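PDB 6WTE: B12-binding domain-containing protein from Kitasatospora setae, which binds cobalamin and a [4Fe-4S] cluster and acts as a radical S-adenosylmethionine-family methyltransferase, probably by non-radical chemistry. Local coordinates for residues L373-M382 against L400-L411. Sequence-based numbering, arbitrary orientation.
With EDO (1,2-ethanediol), chain K.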
ATOM      1  N   LEU A 373     -20.208   9.424   1.549  1.00 13.22           N
ATOM      2  CA  LEU A 373     -19.148  10.411   1.653  1.00 11.58           C
ATOM      3  C   LEU A 373     -18.096  10.168   0.571  1.00 11.28           C
ATOM      4  O   LEU A 373     -17.946   9.060   0.043  1.00 11.24           O
ATOM      5  CB  LEU A 373     -18.502  10.358   3.042  1.00 11.64           C
ATOM      6  CG  LEU A 373     -19.470  10.370   4.235  1.00 15.35           C
ATOM      7  CD1 LEU A 373     -18.734  10.131   5.540  1.00 15.73           C
ATOM      8  CD2 LEU A 373     -20.214  11.679   4.293  1.00 16.20           C
ATOM      9  N   THR A 374     -17.377  11.231   0.225  1.00 12.55           N
ATOM     10  CA  THR A 374     -16.408  11.187  -0.863  1.00 11.29           C
ATOM     11  C   THR A 374     -15.103  11.847  -0.454  1.00 11.86           C
ATOM     12  O   THR A 374     -15.103  12.929   0.142  1.00 11.25           O
ATOM     13  CB  THR A 374     -16.945  11.897  -2.106  1.00 14.02           C
ATOM     14  OG1 THR A 374     -17.449  13.183  -1.727  1.00 14.15           O
ATOM     15  CG2 THR A 374     -18.061  11.090  -2.744  1.00 12.97           C
ATOM     16  N   MET A 375     -13.991  11.207  -0.805  1.00 12.91           N
ATOM     17  CA  MET A 375     -12.680  11.831  -0.717  1.00 12.34           C
ATOM     18  C   MET A 375     -12.038  11.804  -2.096  1.00 13.95           C
ATOM     19  O   MET A 375     -11.810  10.726  -2.655  1.00 14.38           O
ATOM     20  CB  MET A 375     -11.784  11.125   0.293  1.00 14.60           C
ATOM     21  CG  MET A 375     -10.408  11.721   0.308  1.00 18.14           C
ATOM     22  SD  MET A 375      -9.624  11.502   1.889  1.00 17.83           S
ATOM     23  CE  MET A 375      -8.019  12.224   1.544  1.00 21.62           C
ATOM     24  N   VAL A 376     -11.752  12.985  -2.640  1.00 11.47           N
ATOM     25  CA  VAL A 376     -11.123  13.119  -3.953  1.00 13.02           C
ATOM     26  C   VAL A 376      -9.658  13.476  -3.758  1.00 11.90           C
ATOM     27  O   VAL A 376      -9.335  14.435  -3.044  1.00 14.72           O
ATOM     28  CB  VAL A 376     -11.840  14.179  -4.805  1.00 10.94           C
ATOM     29  CG1 VAL A 376     -11.136  14.354  -6.151  1.00 14.37           C
ATOM     30  CG2 VAL A 376     -13.293  13.793  -5.011  1.00 15.45           C
ATOM     31  N   GLU A 377      -8.771  12.732  -4.421  1.00 12.50           N
ATOM     32  CA  GLU A 377      -7.331  12.883  -4.265  1.00 12.19           C
ATOM     33  C   GLU A 377      -6.716  13.497  -5.516  1.00 14.02           C
ATOM     34  O   GLU A 377      -7.092  13.149  -6.639  1.00 14.22           O
ATOM     35  CB  GLU A 377      -6.666  11.535  -3.987  1.00 18.03           C
ATOM     36  CG  GLU A 377      -7.284  10.782  -2.831  1.00 18.90           C
ATOM     37  CD  GLU A 377      -6.469  10.890  -1.566  1.00 29.85           C
ATOM     38  OE1 GLU A 377      -5.723  11.887  -1.413  1.00 28.03           O
ATOM     39  OE2 GLU A 377      -6.576   9.976  -0.724  1.00 30.96           O
ATOM     40  N   ALA A 378      -5.783  14.425  -5.311  1.00 12.18           N
ATOM     41  CA  ALA A 378      -4.986  15.011  -6.378  1.00 15.12           C
ATOM     42  C   ALA A 378      -3.504  14.826  -6.079  1.00 13.02           C
ATOM     43  O   ALA A 378      -3.083  14.828  -4.920  1.00 13.01           O
ATOM     44  CB  ALA A 378      -5.293  16.502  -6.544  1.00 15.44           C
ATOM     45  N   LEU A 379      -2.710  14.657  -7.134  1.00 12.31           N
ATOM     46  CA  LEU A 379      -1.258  14.551  -7.009  1.00 11.86           C
ATOM     47  C   LEU A 379      -0.623  15.598  -7.908  1.00 12.27           C
ATOM     48  O   LEU A 379      -0.885  15.623  -9.114  1.00 13.03           O
ATOM     49  CB  LEU A 379      -0.765  13.148  -7.375  1.00 12.44           C
ATOM     50  CG  LEU A 379       0.755  12.981  -7.433  1.00 15.98           C
ATOM     51  CD1 LEU A 379       1.422  13.352  -6.110  1.00 13.19           C
ATOM     52  CD2 LEU A 379       1.110  11.554  -7.844  1.00 15.66           C
ATOM     53  N   PHE A 380       0.193  16.472  -7.324  1.00 11.96           N
ATOM     54  CA  PHE A 380       0.822  17.557  -8.059  1.00 11.93           C
ATOM     55  C   PHE A 380       2.319  17.319  -8.186  1.00 12.48           C
ATOM     56  O   PHE A 380       2.950  16.767  -7.286  1.00 14.14           O
ATOM     57  CB  PHE A 380       0.575  18.902  -7.372  1.00 12.30           C
ATOM     58  CG  PHE A 380      -0.865  19.319  -7.374  1.00 13.12           C
ATOM     59  CD1 PHE A 380      -1.630  19.201  -8.528  1.00 14.82           C
ATOM     60  CD2 PHE A 380      -1.463  19.810  -6.222  1.00 16.75           C
ATOM     61  CE1 PHE A 380      -2.959  19.577  -8.535  1.00 14.85           C
ATOM     62  CE2 PHE A 380      -2.790  20.195  -6.223  1.00 16.53           C
ATOM     63  CZ  PHE A 380      -3.542  20.073  -7.378  1.00 16.82           C
ATOM     64  N   GLY A 381       2.877  17.747  -9.317  1.00 13.46           N
ATOM     65  CA  GLY A 381       4.304  17.639  -9.559  1.00 12.40           C
ATOM     66  C   GLY A 381       4.710  16.617 -10.600  1.00 12.75           C
ATOM     67  O   GLY A 381       5.914  16.432 -10.818  1.00 14.19           O
ATOM     68  N   MET A 382       3.762  15.929 -11.233  1.00 11.93           N
ATOM     69  CA  MET A 382       4.085  14.996 -12.301  1.00 11.80           C
ATOM     70  C   MET A 382       4.588  15.775 -13.518  1.00 13.14           C
ATOM     71  O   MET A 382       4.458  17.000 -13.575  1.00 12.51           O
ATOM     72  CB  MET A 382       2.860  14.142 -12.631  1.00 11.48           C
ATOM     73  CG  MET A 382       2.503  13.128 -11.549  1.00 12.61           C
ATOM     74  SD  MET A 382       3.755  11.825 -11.357  1.00 13.10           S
ATOM     75  CE  MET A 382       3.357  10.778 -12.746  1.00 14.41           C
ATOM     76  N   LEU A 400     -16.063  20.535  -6.670  1.00 15.78           N
ATOM     77  CA  LEU A 400     -16.842  19.304  -6.545  1.00 16.26           C
ATOM     78  C   LEU A 400     -17.616  19.245  -5.235  1.00 17.46           C
ATOM     79  O   LEU A 400     -18.629  18.543  -5.147  1.00 19.13           O
ATOM     80  CB  LEU A 400     -15.924  18.085  -6.634  1.00 18.38           C
ATOM     81  CG  LEU A 400     -15.248  17.773  -7.964  1.00 16.99           C
ATOM     82  CD1 LEU A 400     -14.170  16.732  -7.728  1.00 15.38           C
ATOM     83  CD2 LEU A 400     -16.277  17.258  -8.958  1.00 17.87           C
ATOM     84  N   ASP A 401     -17.144  19.947  -4.205  1.00 16.33           N
ATOM     85  CA  ASP A 401     -17.710  19.847  -2.859  1.00 19.83           C
ATOM     86  C   ASP A 401     -17.639  18.416  -2.328  1.00 17.08           C
ATOM     87  O   ASP A 401     -18.556  17.936  -1.661  1.00 18.93           O
ATOM     88  CB  ASP A 401     -19.152  20.366  -2.815  1.00 22.04           C
ATOM     89  CG  ASP A 401     -19.227  21.879  -2.794  1.00 31.07           C
ATOM     90  OD1 ASP A 401     -18.159  22.521  -2.701  1.00 30.81           O
ATOM     91  OD2 ASP A 401     -20.354  22.423  -2.873  1.00 31.43           O
ATOM     92  N   ALA A 402     -16.539  17.725  -2.622  1.00 15.04           N
ATOM     93  CA  ALA A 402     -16.321  16.421  -2.018  1.00 13.64           C
ATOM     94  C   ALA A 402     -16.223  16.567  -0.508  1.00 13.26           C
ATOM     95  O   ALA A 402     -15.864  17.628   0.010  1.00 14.75           O
ATOM     96  CB  ALA A 402     -15.047  15.780  -2.563  1.00 14.21           C
ATOM     97  N   THR A 403     -16.555  15.493   0.209  1.00 11.97           N
ATOM     98  CA  THR A 403     -16.478  15.558   1.665  1.00 13.58           C
ATOM     99  C   THR A 403     -15.090  15.997   2.097  1.00 12.05           C
ATOM    100  O   THR A 403     -14.934  16.905   2.920  1.00 13.80           O
ATOM    101  CB  THR A 403     -16.818  14.208   2.301  1.00 12.97           C
ATOM    102  OG1 THR A 403     -18.022  13.688   1.729  1.00 14.47           O
ATOM    103  CG2 THR A 403     -16.985  14.367   3.810  1.00 13.08           C
ATOM    104  N   VAL A 404     -14.070  15.362   1.534  1.00 11.84           N
ATOM    105  CA  VAL A 404     -12.683  15.733   1.755  1.00 12.13           C
ATOM    106  C   VAL A 404     -11.994  15.762   0.403  1.00 11.92           C
ATOM    107  O   VAL A 404     -12.262  14.917  -0.461  1.00 11.32           O
ATOM    108  CB  VAL A 404     -11.973  14.754   2.718  1.00 13.29           C
ATOM    109  CG1 VAL A 404     -10.502  15.114   2.871  1.00 14.98           C
ATOM    110  CG2 VAL A 404     -12.661  14.755   4.089  1.00 12.01           C
ATOM    111  N   THR A 405     -11.118  16.742   0.211  1.00 11.92           N
ATOM    112  CA  THR A 405     -10.256  16.806  -0.963  1.00 11.61           C
ATOM    113  C   THR A 405      -8.815  16.763  -0.478  1.00 11.60           C
ATOM    114  O   THR A 405      -8.390  17.633   0.288  1.00 12.22           O
ATOM    115  CB  THR A 405     -10.534  18.073  -1.773  1.00 12.30           C
ATOM    116  OG1 THR A 405     -11.948  18.201  -1.930  1.00 14.08           O
ATOM    117  CG2 THR A 405      -9.893  17.983  -3.152  1.00 11.76           C
ATOM    118  N   GLY A 406      -8.069  15.762  -0.925  1.00 14.34           N
ATOM    119  CA  GLY A 406      -6.701  15.543  -0.479  1.00 13.97           C
ATOM    120  C   GLY A 406      -5.726  15.875  -1.593  1.00 15.05           C
ATOM    121  O   GLY A 406      -5.936  15.488  -2.747  1.00 14.09           O
ATOM    122  N   PHE A 407      -4.664  16.592  -1.239  1.00 14.82           N
ATOM    123  CA  PHE A 407      -3.634  16.989  -2.189  1.00 15.84           C
ATOM    124  C   PHE A 407      -2.289  16.416  -1.768  1.00 16.42           C
ATOM    125  O   PHE A 407      -1.917  16.475  -0.591  1.00 21.25           O
ATOM    126  CB  PHE A 407      -3.534  18.512  -2.288  1.00 16.45           C
ATOM    127  CG  PHE A 407      -4.816  19.179  -2.683  1.00 14.40           C
ATOM    128  CD1 PHE A 407      -5.184  19.265  -4.016  1.00 16.42           C
ATOM    129  CD2 PHE A 407      -5.664  19.707  -1.721  1.00 19.40           C
ATOM    130  CE1 PHE A 407      -6.366  19.874  -4.388  1.00 18.35           C
ATOM    131  CE2 PHE A 407      -6.846  20.319  -2.085  1.00 18.41           C
ATOM    132  CZ  PHE A 407      -7.199  20.406  -3.422  1.00 17.06           C
ATOM    133  N   SER A 408      -1.565  15.862  -2.736  1.00 13.81           N
ATOM    134  CA  SER A 408      -0.222  15.344  -2.529  1.00 13.99           C
ATOM    135  C   SER A 408       0.745  16.049  -3.474  1.00 14.06           C
ATOM    136  O   SER A 408       0.345  16.578  -4.513  1.00 11.84           O
ATOM    137  CB  SER A 408      -0.176  13.829  -2.758  1.00 15.56           C
ATOM    138  OG  SER A 408      -1.020  13.142  -1.846  1.00 18.48           O
ATOM    139  N   LEU A 409       2.035  16.039  -3.111  1.00 13.76           N
ATOM    140  CA  LEU A 409       3.075  16.757  -3.844  1.00 14.67           C
ATOM    141  C   LEU A 409       4.302  15.878  -4.030  1.00 12.07           C
ATOM    142  O   LEU A 409       4.841  15.344  -3.053  1.00 13.60           O
ATOM    143  CB  LEU A 409       3.501  18.036  -3.115  1.00 16.91           C
ATOM    144  CG  LEU A 409       2.680  19.305  -3.290  1.00 24.70           C
ATOM    145  CD1 LEU A 409       3.136  20.354  -2.286  1.00 25.31           C
ATOM    146  CD2 LEU A 409       2.854  19.814  -4.705  1.00 22.05           C
ATOM    147  N   GLY A 410       4.771  15.766  -5.267  1.00 12.09           N
ATOM    148  CA  GLY A 410       5.982  15.022  -5.549  1.00 12.29           C
ATOM    149  C   GLY A 410       5.738  13.525  -5.635  1.00 14.26           C
ATOM    150  O   GLY A 410       4.713  13.000  -5.201  1.00 15.49           O
ATOM    151  N   LEU A 411       6.714  12.818  -6.210  1.00 11.75           N
ATOM    152  CA  LEU A 411       6.595  11.379  -6.418  1.00 11.23           C
ATOM    153  C   LEU A 411       7.871  10.680  -5.980  1.00 11.80           C
ATOM    154  O   LEU A 411       8.941  10.939  -6.539  1.00 12.08           O
ATOM    155  CB  LEU A 411       6.309  11.054  -7.888  1.00 14.43           C
ATOM    156  CG  LEU A 411       6.217   9.551  -8.166  1.00 13.72           C
ATOM    157  CD1 LEU A 411       5.039   8.953  -7.414  1.00 18.14           C
ATOM    158  CD2 LEU A 411       6.117   9.254  -9.649  1.00 14.37           C
TER
HETATM  159  C1  EDO K 809     -20.320  15.603   2.741  1.00 26.67           C
HETATM  160  O1  EDO K 809     -19.882  15.355   1.401  1.00 27.03           O
HETATM  161  C2  EDO K 809     -21.681  14.948   2.923  1.00 30.11           C
HETATM  162  O2  EDO K 809     -22.073  15.076   4.292  1.00 29.93           O
HETATM  163  O   HOH W   1      -3.454  12.876  -2.867  1.00 22.34           O
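Thr374 and Thr403 clasp each other where the two strands begin: Thr374 N gives a nearly straight bond to Thr403 OG1 at 3.0 Å, and Thr403 N returns one to Thr374 OG1 at 3.1 Å. With chi1 at 49°, Thr374 OG1 sits between its own N and carbonyl carbon, facing the Thr403 amide. A valine at Thr403, having no hydroxyl, would probably leave the Thr374 amide without its acceptor and the strand start less firmly pinned. From Val404 N to Gly410 N, seven backbone bonds continue the ladder, six residue pairs in parallel register. A water accepts from Ser408 OG and donates to Ala378 O and Glu377 OE1. Beside it Gly406 leaves room for Glu377 OE1 and Met375 CE, where a CB would clash with both. Met375 SD lies 3.8 Å from Val404 CG1. On the other face Val376 CG2 meets Ala402 CB at 3.6 Å, and the Phe380 and Phe407 rings run rim to rim, planes 17° apart, with Leu502 of helix 491-503 touching both. The axes of 373-380 and 404-409 diverge by 20°; strands 373-380 and 404-412, joined through helix 387-398, form a beta-alpha-beta unit of the radical SAM core, a partial TIM-barrel fold.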